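Local coordinates for McyG protein (PDB 4R0M) that probably activates phenylalanine or a related acid as its adenylate, as the adenylation and carrier-protein part of a microcystin synthetase, at residues Y466-F470 with L482-S487. Numbering follows the deposited sequence.
Sequences YTAAF and LIITFS
Set the two strands antiparallel, 468-470 against 482-486, axes 4.9 Å apart at closest. Keep the backbone extended, phi/psi -145/145 at A468 and -122/123 at I484; Y466, at -120/20, departs from this. A468 and T485 form a hydrogen-bonded pair: A468 N to T485 O is 2.8 Å, T485 N to A468 O 3.0 Å. A469 faces I484 as a non-hydrogen-bonded pair, and F470 with I483 makes the next hydrogen-bonded pair, F470 N to I483 O at 3.1 Å and I483 N to F470 O at 2.8 Å. One face carries A468, F470, I483 and T485. With chi1 at p, the F470 ring leans over the neighbouring strand: I483 CB sits over its face, a CH-pi contact 4.1 Å from the centroid, and T485 CG2 lies at the ring edge, 4.3 Å from F470 CE1. The small A468 makes a hollow for T485, whose OG1 comes 3.4 Å from A468 CB. This hairpin, 468-474 with 479-486, belongs to the small C-terminal subdomain of ANL-family adenylation enzymes; helix 536-545 packs on this face through L539, K540 and F543. On the other face, A469 CB is 4.3 Å from I484 CG1; A469 packs on L452 of helix 449-457, I484 against I456 and against I503 and V507 of helix 498-511. At the other end, Y466 CB rests 3.5 Å from S487 CB, its OH hydrogen-bonded to R523 NH1 and its ring in a cation-pi contact with K528.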
loop_
_atom_site.group_PDB
_atom_site.type_symbol
_atom_site.label_atom_id
_atom_site.label_comp_id
_atom_site.label_asym_id
_atom_site.label_seq_id
_atom_site.Cartn_x
_atom_site.Cartn_y
_atom_site.Cartn_z
ATOM N N TYR A 466 -13.039 -7.325 3.326
ATOM C CA TYR A 466 -13.675 -7.558 2.046
ATOM C C TYR A 466 -14.920 -6.739 1.815
ATOM O O TYR A 466 -15.742 -7.110 1.033
ATOM C CB TYR A 466 -14.033 -9.015 1.899
ATOM C CG TYR A 466 -12.892 -9.950 1.954
ATOM C CD1 TYR A 466 -12.177 -10.236 0.844
ATOM C CD2 TYR A 466 -12.540 -10.554 3.116
ATOM C CE1 TYR A 466 -11.127 -11.088 0.883
ATOM C CE2 TYR A 466 -11.492 -11.412 3.162
ATOM C CZ TYR A 466 -10.799 -11.672 2.030
ATOM O OH TYR A 466 -9.766 -12.526 2.053
ATOM N N THR A 467 -15.078 -5.653 2.543
ATOM C CA THR A 467 -16.304 -4.910 2.557
ATOM C C THR A 467 -16.152 -3.575 1.883
ATOM O O THR A 467 -15.125 -3.009 1.935
ATOM C CB THR A 467 -16.797 -4.734 3.979
ATOM O OG1 THR A 467 -16.939 -6.003 4.573
ATOM C CG2 THR A 467 -18.095 -4.095 3.987
ATOM N N ALA A 468 -17.173 -3.115 1.186
ATOM C CA ALA A 468 -17.154 -1.820 0.510
ATOM C C ALA A 468 -18.522 -1.142 0.542
ATOM O O ALA A 468 -19.559 -1.805 0.474
ATOM C CB ALA A 468 -16.674 -1.973 -0.925
ATOM N N ALA A 469 -18.509 0.183 0.651
ATOM C CA ALA A 469 -19.723 0.980 0.595
ATOM C C ALA A 469 -19.541 2.131 -0.390
ATOM O O ALA A 469 -18.605 2.925 -0.268
ATOM C CB ALA A 469 -20.078 1.503 1.979
ATOM N N PHE A 470 -20.433 2.206 -1.375
ATOM C CA PHE A 470 -20.386 3.258 -2.391
ATOM C C PHE A 470 -21.786 3.634 -2.868
ATOM O O PHE A 470 -22.740 2.874 -2.678
ATOM C CB PHE A 470 -19.504 2.840 -3.578
ATOM C CG PHE A 470 -19.948 1.572 -4.252
ATOM C CD1 PHE A 470 -19.498 0.334 -3.801
ATOM C CD2 PHE A 470 -20.812 1.612 -5.342
ATOM C CE1 PHE A 470 -19.906 -0.838 -4.421
ATOM C CE2 PHE A 470 -21.224 0.444 -5.964
ATOM C CZ PHE A 470 -20.766 -0.782 -5.505
ATOM N N LEU A 482 -27.387 3.575 -2.032
ATOM C CA LEU A 482 -26.227 3.078 -1.306
ATOM C C LEU A 482 -26.072 1.591 -1.582
ATOM O O LEU A 482 -27.002 0.811 -1.363
ATOM C CB LEU A 482 -26.373 3.329 0.199
ATOM C CG LEU A 482 -25.372 2.644 1.141
ATOM C CD1 LEU A 482 -23.976 3.239 1.005
ATOM C CD2 LEU A 482 -25.851 2.720 2.583
ATOM N N ILE A 483 -24.895 1.204 -2.067
ATOM C CA ILE A 483 -24.611 -0.196 -2.364
ATOM C C ILE A 483 -23.518 -0.713 -1.436
ATOM O O ILE A 483 -22.492 -0.060 -1.240
ATOM C CB ILE A 483 -24.233 -0.419 -3.852
ATOM C CG1 ILE A 483 -25.403 -0.055 -4.774
ATOM C CG2 ILE A 483 -23.853 -1.870 -4.113
ATOM C CD1 ILE A 483 -25.493 1.416 -5.120
ATOM N N ILE A 484 -23.765 -1.887 -0.864
ATOM C CA ILE A 484 -22.830 -2.527 0.042
ATOM C C ILE A 484 -22.441 -3.905 -0.490
ATOM O O ILE A 484 -23.299 -4.752 -0.745
ATOM C CB ILE A 484 -23.411 -2.617 1.474
ATOM C CG1 ILE A 484 -23.330 -1.245 2.152
ATOM C CG2 ILE A 484 -22.684 -3.672 2.300
ATOM C CD1 ILE A 484 -24.223 -1.085 3.365
ATOM N N THR A 485 -21.140 -4.104 -0.678
ATOM C CA THR A 485 -20.603 -5.398 -1.068
ATOM C C THR A 485 -19.750 -5.939 0.066
ATOM O O THR A 485 -19.085 -5.177 0.769
ATOM C CB THR A 485 -19.756 -5.309 -2.350
ATOM O OG1 THR A 485 -18.731 -4.323 -2.180
ATOM C CG2 THR A 485 -20.628 -4.935 -3.548
ATOM N N PHE A 486 -19.782 -7.255 0.245
ATOM C CA PHE A 486 -19.063 -7.908 1.329
ATOM C C PHE A 486 -18.747 -9.355 0.959
ATOM O O PHE A 486 -19.230 -9.865 -0.051
ATOM C CB PHE A 486 -19.891 -7.854 2.622
ATOM C CG PHE A 486 -20.991 -8.877 2.685
ATOM C CD1 PHE A 486 -22.178 -8.692 1.984
ATOM C CD2 PHE A 486 -20.839 -10.032 3.447
ATOM C CE1 PHE A 486 -23.189 -9.637 2.039
ATOM C CE2 PHE A 486 -21.846 -10.983 3.503
ATOM C CZ PHE A 486 -23.024 -10.784 2.799
ATOM N N SER A 487 -17.928 -10.004 1.781
ATOM C CA SER A 487 -17.675 -11.430 1.653
ATOM C C SER A 487 -18.094 -12.127 2.943
ATOM O O SER A 487 -17.791 -11.636 4.033
ATOM C CB SER A 487 -16.199 -11.694 1.354
ATOM O OG SER A 487 -15.972 -13.065 1.084
#